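Lmo0547 protein (Listeria monocytogenes, PDB 4R9N) probably regulates transcription as a SorC-family DNA-binding protein whose sugar-binding domain, the part studied here, is expected to sense a carbohydrate effector. Local coordinates at residues V5-Q9 against E19-V23; A38-A42 against K65-P71; V52-S58 against T144-V150; I80-I84 against S96-C100; P216-A222 against L239-I245. All blocks are in the same frame, centred on the assembly; numbering follows the deposited sequence.

Interaction 1 (V5-Q9 against E19-V23); sequences VDLEQ and EAIVV
A helix side chain meets a strand's backbone where Glu8, on helix 3-15, reaches Ala20 and Val22 of strand 19-23 at one margin of the central parallel sheet. The helix runs roughly against the strand, their axes at 145°. Glu8 CG stands anti to the carbonyl carbon (chi1 -65°) and the rest of the chain is extended, which takes the carboxylate along the strand to the N-H of Val22. OE2 receives that N-H through its anti lone pair, 2.9 Å from Val22 N, and the bond is nearly straight at 171°. Within this chain strand 19-23 is outermost in the Rossmann-like sheet: Ile21 and Val23 pair with strand 242-246 on the inner side, while the N-H groups of Ala20 and Val22 face outward and are taken by Glu12 and Glu8. Glutamate is long enough to supply a carboxylate oxygen where no further strand supplies a carbonyl. Its aliphatic part is used too, with Glu8 CG 3.5 Å from Val22 CG2 and 3.1 Å from Ala20 O. Small Ala20 lets the helix come close, its CB 3.9 Å from Glu8 O. Leu7 adds a looser apolar touch, CB to Val22 CG2 at 4.3 Å.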
# COMPACT_ATOMS: atom_id res chain seq x y z
N VAL A 5 19.23 14.46 -0.95
CA VAL A 5 18.94 14.62 -2.36
C VAL A 5 19.79 13.63 -3.15
O VAL A 5 19.33 13.07 -4.14
CB VAL A 5 19.20 16.06 -2.87
CG1 VAL A 5 18.79 16.18 -4.33
CG2 VAL A 5 18.42 17.07 -2.04
N ASP A 6 21.01 13.41 -2.67
CA ASP A 6 21.89 12.41 -3.26
C ASP A 6 21.23 11.08 -3.25
O ASP A 6 21.28 10.41 -4.27
CB ASP A 6 23.22 12.25 -2.47
CG ASP A 6 24.27 13.25 -2.87
OD1 ASP A 6 23.93 14.23 -3.58
OD2 ASP A 6 25.46 13.04 -2.45
N LEU A 7 20.72 10.64 -2.09
CA LEU A 7 20.09 9.33 -2.04
C LEU A 7 18.85 9.26 -2.94
O LEU A 7 18.62 8.22 -3.55
CB LEU A 7 19.77 8.87 -0.62
CG LEU A 7 20.94 8.55 0.29
CD1 LEU A 7 20.55 8.48 1.77
CD2 LEU A 7 21.58 7.25 -0.15
N GLU A 8 18.06 10.32 -2.97
CA GLU A 8 16.84 10.36 -3.78
C GLU A 8 17.16 10.15 -5.27
O GLU A 8 16.61 9.28 -5.90
CB GLU A 8 16.06 11.65 -3.57
CG GLU A 8 15.53 11.78 -2.15
CD GLU A 8 14.90 13.12 -1.80
OE1 GLU A 8 15.21 14.14 -2.47
OE2 GLU A 8 14.10 13.16 -0.81
N GLN A 9 18.11 10.91 -5.80
CA GLN A 9 18.64 10.73 -7.16
C GLN A 9 19.07 9.34 -7.45
O GLN A 9 18.77 8.77 -8.48
CB GLN A 9 19.89 11.60 -7.36
CG GLN A 9 19.59 13.07 -7.50
CD GLN A 9 20.74 13.85 -8.13
OE1 GLN A 9 21.83 13.96 -7.55
NE2 GLN A 9 20.50 14.40 -9.32
N GLU A 19 9.69 9.58 -8.46
CA GLU A 19 10.23 10.32 -7.33
C GLU A 19 10.55 9.44 -6.14
O GLU A 19 9.83 8.48 -5.85
CB GLU A 19 9.27 11.44 -6.89
CG GLU A 19 9.90 12.33 -5.81
CD GLU A 19 9.02 13.45 -5.29
OE1 GLU A 19 7.79 13.47 -5.58
OE2 GLU A 19 9.56 14.38 -4.59
N ALA A 20 11.60 9.78 -5.43
CA ALA A 20 11.93 9.16 -4.15
C ALA A 20 12.00 10.24 -3.09
O ALA A 20 12.68 11.27 -3.29
CB ALA A 20 13.21 8.33 -4.25
N ILE A 21 11.25 10.08 -2.01
CA ILE A 21 11.30 10.98 -0.90
C ILE A 21 12.00 10.29 0.28
O ILE A 21 11.53 9.23 0.74
CB ILE A 21 9.87 11.36 -0.49
CG1 ILE A 21 9.18 12.08 -1.66
CG2 ILE A 21 9.95 12.19 0.78
CD1 ILE A 21 7.66 11.90 -1.68
N VAL A 22 13.16 10.78 0.65
CA VAL A 22 13.97 10.10 1.63
C VAL A 22 13.99 10.96 2.86
O VAL A 22 14.34 12.15 2.81
CB VAL A 22 15.43 9.84 1.19
CG1 VAL A 22 16.17 9.16 2.31
CG2 VAL A 22 15.50 8.96 -0.03
N VAL A 23 13.73 10.33 3.99
CA VAL A 23 13.53 11.02 5.24
C VAL A 23 14.74 10.79 6.11
O VAL A 23 15.14 9.66 6.31
CB VAL A 23 12.21 10.47 5.89
CG1 VAL A 23 12.13 10.84 7.34
CG2 VAL A 23 11.00 10.99 5.11

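Interaction 2 (A38-A42 against K65-P71); sequences AKEAA and KFANEFP
The ring of Phe66 meets the backbone of Ala41 at its edge, with Ala41 C in the ring plane and Ala41 O close to it, 3.8 Å from CE1. Ala42 approaches the same ring obliquely, its CA 3.6 Å from Phe66 CE1. Phe70 has Pro71 CD over one face, 3.4 Å above the plane and offset toward the rim, and Ala42 CB reaches its CD1 at 4.3 Å. Alanine suits all three inner positions of 38-42, since a lone methyl allows the helical segments 38-42 and 65-69 to cross at -60° with axes 7.9 Å apart. Ala38 CB sits 3.7 Å from both Lys65 CB and Phe66 N. The helices lie on one face of the Rossmann-like sheet, where the Phe66 ring reaches Ile149 and Phe66 CB touches Leu221. At the outer rim a hydrogen-bonded salt bridge joins Lys39 to Glu69. The glutamate bends at chi2 (-76°), laying its carboxylate against Lys39, and NZ meets OE1 at 3.0 Å on the syn side but out of the carboxylate plane. Lys65 turns its amine elsewhere, to Asn35. The chemistry is divided: methyls and rings fill the buried side, while the ion pair lies toward solvent, where water would probably weaken it.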
# COMPACT_ATOMS: atom_id res chain seq x y z
N ALA A 38 5.84 8.50 8.71
CA ALA A 38 4.42 8.82 8.52
C ALA A 38 4.11 10.30 8.51
O ALA A 38 3.31 10.79 7.67
CB ALA A 38 3.55 8.08 9.52
N LYS A 39 4.69 10.99 9.44
CA LYS A 39 4.49 12.41 9.58
C LYS A 39 5.00 13.17 8.37
O LYS A 39 4.32 14.07 7.79
CB LYS A 39 5.27 12.88 10.80
CG LYS A 39 5.01 14.31 11.15
CD LYS A 39 5.62 14.64 12.51
CE LYS A 39 4.88 15.81 13.13
NZ LYS A 39 3.64 15.27 13.76
N GLU A 40 6.19 12.78 7.92
CA GLU A 40 6.76 13.46 6.74
C GLU A 40 6.10 13.06 5.44
O GLU A 40 5.97 13.94 4.53
CB GLU A 40 8.26 13.25 6.69
CG GLU A 40 8.89 13.96 7.90
CD GLU A 40 8.64 15.49 7.92
OE1 GLU A 40 8.64 16.10 6.85
OE2 GLU A 40 8.40 16.06 9.01
N ALA A 41 5.61 11.82 5.37
CA ALA A 41 4.83 11.40 4.24
C ALA A 41 3.55 12.17 4.15
O ALA A 41 3.17 12.58 3.04
CB ALA A 41 4.55 9.91 4.25
N ALA A 42 2.88 12.37 5.28
CA ALA A 42 1.66 13.12 5.25
C ALA A 42 1.91 14.54 4.73
O ALA A 42 1.13 15.07 3.92
CB ALA A 42 1.03 13.15 6.60
N LYS A 65 -0.94 5.09 10.27
CA LYS A 65 -0.12 6.16 10.78
C LYS A 65 -0.13 7.41 9.87
O LYS A 65 -0.26 8.55 10.32
CB LYS A 65 1.30 5.64 11.07
CG LYS A 65 1.37 4.77 12.31
CD LYS A 65 2.71 4.07 12.48
CE LYS A 65 2.74 3.18 13.75
NZ LYS A 65 2.55 4.01 14.98
N PHE A 66 0.06 7.19 8.58
CA PHE A 66 -0.04 8.26 7.57
C PHE A 66 -1.33 9.01 7.74
O PHE A 66 -1.37 10.24 7.77
CB PHE A 66 0.10 7.65 6.19
CG PHE A 66 -0.29 8.55 5.06
CD1 PHE A 66 0.58 9.52 4.57
CD2 PHE A 66 -1.52 8.40 4.45
CE1 PHE A 66 0.22 10.31 3.50
CE2 PHE A 66 -1.87 9.20 3.39
CZ PHE A 66 -1.00 10.17 2.93
N ALA A 67 -2.42 8.27 7.79
CA ALA A 67 -3.73 8.92 7.95
C ALA A 67 -3.89 9.69 9.26
O ALA A 67 -4.47 10.75 9.28
CB ALA A 67 -4.85 7.90 7.75
N ASN A 68 -3.33 9.21 10.36
CA ASN A 68 -3.43 9.88 11.61
C ASN A 68 -2.67 11.20 11.52
O ASN A 68 -3.09 12.19 12.16
CB ASN A 68 -2.80 9.00 12.74
CG ASN A 68 -3.66 7.79 13.10
OD1 ASN A 68 -4.81 7.65 12.71
ND2 ASN A 68 -3.08 6.89 13.85
N GLU A 69 -1.54 11.19 10.78
CA GLU A 69 -0.69 12.38 10.68
C GLU A 69 -1.19 13.39 9.64
O GLU A 69 -0.69 14.53 9.54
CB GLU A 69 0.75 12.00 10.34
CG GLU A 69 1.46 11.15 11.41
CD GLU A 69 1.90 11.95 12.61
OE1 GLU A 69 1.76 13.20 12.65
OE2 GLU A 69 2.38 11.28 13.53
N PHE A 70 -2.14 12.99 8.81
CA PHE A 70 -2.59 13.79 7.70
C PHE A 70 -3.23 15.10 8.15
O PHE A 70 -3.95 15.15 9.18
CB PHE A 70 -3.54 12.96 6.83
CG PHE A 70 -3.66 13.44 5.45
CD1 PHE A 70 -2.69 13.08 4.51
CD2 PHE A 70 -4.67 14.33 5.07
CE1 PHE A 70 -2.75 13.58 3.24
CE2 PHE A 70 -4.73 14.84 3.79
CZ PHE A 70 -3.79 14.43 2.86
N PRO A 71 -2.96 16.20 7.42
CA PRO A 71 -3.44 17.51 7.87
C PRO A 71 -4.91 17.73 7.57
O PRO A 71 -5.56 16.95 6.83
CB PRO A 71 -2.56 18.50 7.07
CG PRO A 71 -2.38 17.77 5.77
CD PRO A 71 -2.04 16.36 6.28

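Interaction 3 (V52-S58 against T144-V150); sequences VKTLGIS and TVDMAIV
Asp146 grips Lys53 just before two neighbouring parallel strands, 54-57 and 147-151, come together in the middle of the Rossmann-like sheet. One carboxylate serves two donors of the lysine: OD2 takes the backbone N-H of Lys53 at 2.9 Å, and NZ forms a salt bridge with OD1, also at 2.9 Å, from the syn side. Bends at chi3 (-59°) and chi4 (-66°) curl the lysine back to make this possible. Thr54 OG1 accepts from Asp146 N at 2.9 Å. Regular pairing follows: Gly56 N gives a nearly straight bond (174°) to Met147 O, Gly56 O receives Ile149 N, and Ser58 N reaches Ile149 O. Glycine suits the centre of this pairing, for the Val145 branches crowd the place where a CB would stand; CG1 is 3.7 Å from Gly56 N. On the face bearing Leu55, Ile57, Met147 (selenomethionine) and Ile149, Leu55 CD1 lies 3.9 Å from Met147 CG. Ile49 of helix 30-49 packs on Leu55, Met147 and Ile149, while Ile57 is met by Ile99, Cys100 and Leu103 of helix 96-107. Beyond these strands the chain leaves in opposite directions along the sheet, a switch point of the kind that often borders ligand sites in such folds; there Ser58 OG bonds Asn185. At the other end a water sits 2.6 Å from Thr54 OG1 and donates a weak bond to Asp146 OD1.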
# COMPACT_ATOMS: atom_id res chain seq x y z
N VAL A 52 -4.92 15.97 -7.34
CA VAL A 52 -5.60 14.85 -8.07
C VAL A 52 -7.09 14.90 -7.78
O VAL A 52 -7.50 15.58 -6.86
CB VAL A 52 -5.07 13.47 -7.71
CG1 VAL A 52 -3.56 13.39 -7.89
CG2 VAL A 52 -5.36 13.13 -6.22
N LYS A 53 -7.87 14.22 -8.60
CA LYS A 53 -9.34 14.17 -8.47
C LYS A 53 -9.79 12.95 -7.67
O LYS A 53 -10.87 12.98 -7.06
CB LYS A 53 -10.00 14.00 -9.86
CG LYS A 53 -9.63 15.03 -10.90
CD LYS A 53 -10.16 14.68 -12.32
CE LYS A 53 -9.68 13.35 -12.92
NZ LYS A 53 -8.21 13.21 -13.23
N THR A 54 -8.99 11.88 -7.75
CA THR A 54 -9.32 10.61 -7.16
C THR A 54 -8.07 9.96 -6.54
O THR A 54 -6.94 9.97 -7.14
CB THR A 54 -9.94 9.66 -8.18
OG1 THR A 54 -9.02 9.49 -9.28
CG2 THR A 54 -11.36 10.10 -8.71
N LEU A 55 -8.26 9.37 -5.37
CA LEU A 55 -7.15 8.83 -4.57
C LEU A 55 -7.60 7.43 -4.03
O LEU A 55 -8.64 7.34 -3.39
CB LEU A 55 -6.82 9.73 -3.43
CG LEU A 55 -5.88 9.21 -2.33
CD1 LEU A 55 -4.51 9.09 -2.96
CD2 LEU A 55 -5.81 10.20 -1.20
N GLY A 56 -6.83 6.41 -4.35
CA GLY A 56 -7.05 5.04 -3.84
C GLY A 56 -6.12 4.80 -2.65
O GLY A 56 -4.94 5.23 -2.65
N ILE A 57 -6.64 4.16 -1.62
CA ILE A 57 -5.92 3.87 -0.40
C ILE A 57 -6.01 2.37 -0.12
O ILE A 57 -7.08 1.76 -0.23
CB ILE A 57 -6.53 4.66 0.77
CG1 ILE A 57 -6.57 6.14 0.48
CG2 ILE A 57 -5.83 4.41 2.12
CD1 ILE A 57 -5.29 6.90 0.46
N SER A 58 -4.88 1.79 0.28
CA SER A 58 -4.87 0.43 0.76
C SER A 58 -5.14 0.35 2.26
O SER A 58 -5.98 1.07 2.79
CB SER A 58 -3.57 -0.25 0.31
OG SER A 58 -3.61 -1.65 0.48
N THR A 144 -9.49 3.06 -11.61
CA THR A 144 -9.32 4.32 -12.34
C THR A 144 -8.84 5.49 -11.55
O THR A 144 -8.83 6.61 -12.03
CB THR A 144 -10.61 4.64 -13.11
OG1 THR A 144 -11.69 4.82 -12.20
CG2 THR A 144 -10.91 3.52 -14.05
N VAL A 145 -8.34 5.28 -10.32
CA VAL A 145 -7.87 6.43 -9.53
C VAL A 145 -6.66 7.05 -10.17
O VAL A 145 -5.91 6.36 -10.85
CB VAL A 145 -7.59 6.06 -8.03
CG1 VAL A 145 -8.89 5.57 -7.34
CG2 VAL A 145 -6.51 5.01 -7.93
N ASP A 146 -6.47 8.34 -9.93
CA ASP A 146 -5.33 9.11 -10.45
C ASP A 146 -4.05 8.64 -9.74
O ASP A 146 -2.93 8.65 -10.31
CB ASP A 146 -5.51 10.60 -10.17
CG ASP A 146 -6.58 11.30 -11.06
OD1 ASP A 146 -7.00 10.80 -12.11
OD2 ASP A 146 -7.03 12.37 -10.61
N MSE A 147 -4.20 8.39 -8.44
CA MSE A 147 -3.07 7.96 -7.61
C MSE A 147 -3.46 7.00 -6.57
O MSE A 147 -4.59 7.05 -6.08
CB MSE A 147 -2.57 9.28 -6.95
CG MSE A 147 -1.76 9.25 -5.70
SE MSE A 147 -1.57 11.20 -5.15
CE MSE A 147 -0.48 10.43 -3.89
N ALA A 148 -2.50 6.19 -6.09
CA ALA A 148 -2.84 5.20 -5.04
C ALA A 148 -1.71 5.23 -4.01
O ALA A 148 -0.56 5.44 -4.39
CB ALA A 148 -2.99 3.83 -5.63
N ILE A 149 -2.04 5.02 -2.74
CA ILE A 149 -1.05 4.92 -1.68
C ILE A 149 -1.16 3.52 -1.10
O ILE A 149 -2.23 3.10 -0.66
CB ILE A 149 -1.27 5.95 -0.61
CG1 ILE A 149 -1.20 7.34 -1.28
CG2 ILE A 149 -0.27 5.75 0.56
CD1 ILE A 149 -1.51 8.50 -0.34
N VAL A 150 -0.03 2.82 -1.08
CA VAL A 150 0.01 1.42 -0.62
C VAL A 150 1.19 1.24 0.35
O VAL A 150 2.16 2.03 0.34
CB VAL A 150 0.11 0.41 -1.79
CG1 VAL A 150 -1.03 0.54 -2.74
CG2 VAL A 150 1.45 0.57 -2.50
O HOH W 1 -9.82 10.29 -11.61

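Interaction 4 (I80-I84 against S96-C100)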
# COMPACT_ATOMS: atom_id res chain seq x y z
N ILE A 80 -12.12 9.66 -2.49
CA ILE A 80 -11.21 8.63 -1.92
C ILE A 80 -11.88 7.26 -1.99
O ILE A 80 -13.06 7.13 -1.59
CB ILE A 80 -10.88 8.96 -0.45
CG1 ILE A 80 -10.36 10.37 -0.35
CG2 ILE A 80 -9.82 8.01 0.11
CD1 ILE A 80 -10.16 10.78 1.10
N ILE A 81 -11.15 6.28 -2.51
CA ILE A 81 -11.66 4.95 -2.79
C ILE A 81 -10.77 3.90 -2.09
O ILE A 81 -9.56 3.84 -2.32
CB ILE A 81 -11.57 4.62 -4.30
CG1 ILE A 81 -12.11 5.75 -5.16
CG2 ILE A 81 -12.21 3.26 -4.62
CD1 ILE A 81 -13.59 5.86 -5.14
N PRO A 82 -11.39 2.99 -1.32
CA PRO A 82 -10.61 1.90 -0.70
C PRO A 82 -10.29 0.87 -1.78
O PRO A 82 -11.15 0.61 -2.68
CB PRO A 82 -11.59 1.33 0.38
CG PRO A 82 -12.90 1.73 -0.07
CD PRO A 82 -12.78 3.02 -0.84
N LEU A 83 -9.07 0.35 -1.75
CA LEU A 83 -8.62 -0.55 -2.79
C LEU A 83 -8.75 -2.03 -2.33
O LEU A 83 -8.33 -2.92 -3.07
CB LEU A 83 -7.21 -0.25 -3.17
CG LEU A 83 -7.03 1.12 -3.78
CD1 LEU A 83 -5.56 1.40 -4.05
CD2 LEU A 83 -7.85 1.34 -5.00
N ILE A 84 -9.25 -2.25 -1.11
CA ILE A 84 -9.33 -3.62 -0.57
C ILE A 84 -10.49 -3.62 0.42
O ILE A 84 -10.75 -2.60 1.03
CB ILE A 84 -8.03 -4.06 0.13
CG1 ILE A 84 -8.20 -5.50 0.61
CG2 ILE A 84 -7.58 -3.15 1.25
CD1 ILE A 84 -6.94 -6.21 0.65
N SER A 96 -9.07 -0.47 5.28
CA SER A 96 -9.11 0.54 4.23
C SER A 96 -10.34 1.44 4.39
O SER A 96 -10.23 2.64 4.31
CB SER A 96 -9.18 -0.15 2.89
OG SER A 96 -8.87 0.72 1.82
N ASN A 97 -11.51 0.87 4.67
CA ASN A 97 -12.73 1.68 4.77
C ASN A 97 -12.69 2.76 5.83
O ASN A 97 -13.12 3.89 5.58
CB ASN A 97 -13.98 0.83 5.04
CG ASN A 97 -14.43 0.06 3.81
OD1 ASN A 97 -14.55 0.63 2.73
ND2 ASN A 97 -14.78 -1.21 3.99
N GLN A 98 -12.21 2.41 7.02
CA GLN A 98 -12.09 3.33 8.12
C GLN A 98 -10.99 4.37 7.85
O GLN A 98 -11.17 5.55 8.17
CB GLN A 98 -11.73 2.62 9.40
CG GLN A 98 -11.65 3.56 10.61
CD GLN A 98 -13.01 4.07 11.06
OE1 GLN A 98 -13.99 3.31 11.15
NE2 GLN A 98 -13.09 5.37 11.35
N ILE A 99 -9.86 3.94 7.26
CA ILE A 99 -8.82 4.88 6.86
C ILE A 99 -9.35 5.95 5.86
O ILE A 99 -9.11 7.16 5.97
CB ILE A 99 -7.56 4.16 6.32
CG1 ILE A 99 -6.87 3.36 7.45
CG2 ILE A 99 -6.59 5.15 5.74
CD1 ILE A 99 -5.94 2.29 6.91
N CYS A 100 -10.06 5.45 4.84
CA CYS A 100 -10.63 6.31 3.82
C CYS A 100 -11.61 7.30 4.43
O CYS A 100 -11.63 8.48 4.03
CB CYS A 100 -11.31 5.53 2.68
SG CYS A 100 -10.14 4.69 1.62
O HOH W 2 -11.61 -2.03 3.78
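Pro82 turns its ring toward the first turn of helix 96-107 and is met there by three side chains, Ser96, Asn97 and Cys100, each touching a different part of it. Ser96 comes in with its hydroxyl. OG stands anti to the backbone N (chi1 -164°), which presses it against the proline, 3.1 Å from Pro82 CB, a tight fit; its hydrogen-bond partner is Ser58 O, just after strand 54-57 of the same chain, so the serine ties helix to sheet while touching the ring. Asn97 crosses the proline at a slant, OD1 3.4 Å from Pro82 CG, and its amide is held in this position from both ends, OD1 by Leu114 N and ND2 by Gly86 O. Cys100, one turn further on, lays its sulfur against the proline backbone and ring: in the conformer described, SG is 3.6 Å from Pro82 N and 3.7 Å from Ile80 CG2. The compact apolar ring suits such close packing on the helix. Ile84 touches Ser96 with its CG2 branch alone, 3.8 Å from Ser96 CB, the rest of the side chain leading away. No direct hydrogen bond joins the two segments; instead a water donates to Ile84 O at 2.9 Å and accepts from Asn97 N at 3.0 Å, using an N-H of the first helical turn. The strand and the helix run almost antiparallel, at 167°, joined by a partly unmodelled loop. This is the beta-loop-alpha unit of Rossmann-like domains, in which the helix begins beside the C-terminal end of the strand, a place that frequently borders the ligand site.

Interaction 5 (P216-A222 against L239-I245); sequences PTVVALA and LIDVIVI
Strands 217-221 and 242-246 are the two parallel strands of a beta-alpha-beta unit, linked through helix 228-236, and Val218 is where their pairing begins. Its N-H goes to Asp241 OD2 at 2.9 Å, by the anti lone pair, and its carbonyl oxygen receives two donors, Asp241 N at 2.9 Å in the carbonyl plane and Val242 N at 3.1 Å, tilted from it. Aspartate suits this entry to the strand: with CG anti to the carbonyl carbon (chi1 -58°), its short side chain puts an oxygen where a backbone acceptor would otherwise be needed. Further on the pattern is regular. Ala220 N bonds Val242 O at 2.8 Å, Ala220 O receives Val244 N at 2.9 Å, and a weak bond from Ala222 N to Val244 O ends the series. On one face Val219 lies beside Val242, with CG2 3.9 Å from CB, and Leu221 beside Val244, an aliphatic surface on which helix 30-49 packs, Leu45 on Val219 and Leu37 on Val244. On the other face Ala220 CB meets Ile240 CD1 at 3.8 Å, the small residue accommodating the large one, while Leu235 of helix 228-236 packs against Ile240 and Ile243. Backbone groups facing the partner strand are thus met by each other and by one carboxylate, those facing away bond strands 147-151 and 19-23, and mainly aliphatic side chains can fill both faces.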
# COMPACT_ATOMS: atom_id res chain seq x y z
N PRO A 216 -1.68 5.61 -12.69
CA PRO A 216 -0.59 6.49 -13.15
C PRO A 216 0.47 6.73 -12.10
O PRO A 216 1.68 6.75 -12.47
CB PRO A 216 -1.30 7.80 -13.51
CG PRO A 216 -2.65 7.37 -13.91
CD PRO A 216 -2.99 6.17 -13.06
N THR A 217 0.07 6.94 -10.85
CA THR A 217 1.04 7.17 -9.78
C THR A 217 0.72 6.32 -8.59
O THR A 217 -0.27 6.56 -7.87
CB THR A 217 1.10 8.63 -9.33
OG1 THR A 217 1.31 9.51 -10.46
CG2 THR A 217 2.19 8.85 -8.24
N VAL A 218 1.56 5.36 -8.31
CA VAL A 218 1.39 4.51 -7.13
C VAL A 218 2.53 4.90 -6.17
O VAL A 218 3.73 4.84 -6.54
CB VAL A 218 1.50 3.01 -7.47
CG1 VAL A 218 1.57 2.18 -6.19
CG2 VAL A 218 0.35 2.60 -8.35
N VAL A 219 2.14 5.32 -4.97
CA VAL A 219 3.07 5.69 -3.95
C VAL A 219 3.15 4.60 -2.90
O VAL A 219 2.10 4.15 -2.43
CB VAL A 219 2.56 6.94 -3.23
CG1 VAL A 219 3.58 7.33 -2.17
CG2 VAL A 219 2.35 8.04 -4.23
N ALA A 220 4.35 4.15 -2.59
CA ALA A 220 4.55 3.19 -1.53
C ALA A 220 5.31 3.78 -0.36
O ALA A 220 6.34 4.57 -0.51
CB ALA A 220 5.25 1.96 -2.07
N LEU A 221 4.81 3.43 0.81
CA LEU A 221 5.41 3.80 2.09
C LEU A 221 5.95 2.53 2.72
O LEU A 221 5.18 1.60 2.90
CB LEU A 221 4.29 4.29 3.01
CG LEU A 221 3.77 5.72 2.97
CD1 LEU A 221 3.71 6.32 1.59
CD2 LEU A 221 2.42 5.83 3.66
N ALA A 222 7.24 2.45 3.08
CA ALA A 222 7.73 1.22 3.72
C ALA A 222 8.79 1.53 4.76
O ALA A 222 9.58 2.44 4.59
CB ALA A 222 8.32 0.27 2.69
N LEU A 239 5.99 -1.76 -10.06
CA LEU A 239 4.67 -1.61 -9.45
C LEU A 239 4.49 -0.22 -8.79
O LEU A 239 3.37 0.15 -8.46
CB LEU A 239 4.47 -2.62 -8.37
CG LEU A 239 4.48 -4.06 -8.87
CD1 LEU A 239 4.39 -5.06 -7.73
CD2 LEU A 239 3.31 -4.23 -9.86
N ILE A 240 5.61 0.47 -8.56
CA ILE A 240 5.68 1.65 -7.70
C ILE A 240 6.34 2.76 -8.47
O ILE A 240 7.39 2.60 -9.08
CB ILE A 240 6.52 1.38 -6.45
CG1 ILE A 240 5.81 0.40 -5.55
CG2 ILE A 240 6.90 2.68 -5.71
CD1 ILE A 240 6.76 -0.34 -4.63
N ASP A 241 5.77 3.93 -8.34
CA ASP A 241 6.26 5.17 -9.00
C ASP A 241 6.97 6.13 -8.06
O ASP A 241 7.90 6.83 -8.47
CB ASP A 241 5.10 5.86 -9.71
CG ASP A 241 4.43 4.95 -10.73
OD1 ASP A 241 5.17 4.51 -11.68
OD2 ASP A 241 3.19 4.64 -10.60
N VAL A 242 6.54 6.16 -6.80
CA VAL A 242 7.05 7.11 -5.84
C VAL A 242 7.22 6.30 -4.55
O VAL A 242 6.28 5.54 -4.09
CB VAL A 242 6.01 8.25 -5.59
CG1 VAL A 242 6.46 9.15 -4.45
CG2 VAL A 242 5.72 9.06 -6.88
N ILE A 243 8.36 6.42 -3.96
CA ILE A 243 8.60 5.82 -2.65
C ILE A 243 8.90 6.84 -1.62
O ILE A 243 9.57 7.89 -1.92
CB ILE A 243 9.74 4.79 -2.62
CG1 ILE A 243 11.06 5.34 -3.13
CG2 ILE A 243 9.36 3.54 -3.39
CD1 ILE A 243 12.19 4.37 -2.80
N VAL A 244 8.41 6.61 -0.41
CA VAL A 244 8.71 7.41 0.75
C VAL A 244 9.33 6.43 1.72
O VAL A 244 8.66 5.47 2.17
CB VAL A 244 7.47 8.07 1.39
CG1 VAL A 244 7.91 9.02 2.47
CG2 VAL A 244 6.70 8.86 0.32
N ILE A 245 10.62 6.62 1.98
CA ILE A 245 11.40 5.77 2.87
C ILE A 245 12.43 6.54 3.65
O ILE A 245 12.72 7.70 3.34
CB ILE A 245 12.10 4.60 2.15
CG1 ILE A 245 13.11 5.12 1.14
CG2 ILE A 245 11.07 3.63 1.52
CD1 ILE A 245 13.96 3.97 0.56

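Interactions 3 and 5 are the buried centre, each a pair of parallel strands; strands 147-151 and 217-221 bond to each other and make the two contacts continuous, though interaction 3 becomes exposed at its Lys53 end. Interaction 1 extends that sheet outward beside 242-246 and is buried although at the edge; there glutamate side chains, not another strand, meet the outward N-H groups. Interaction 4 joins on at the other side through strand 79-82 and is wholly buried, relying on close packing and a water. Interaction 2 alone pairs two helices; partly buried, it lies over the sheet and touches interactions 3 and 5. Carboxylates accept backbone N-H groups in interactions 1, 3 and 5; salt bridges occur in 2 and 3, where exposed lysines take part.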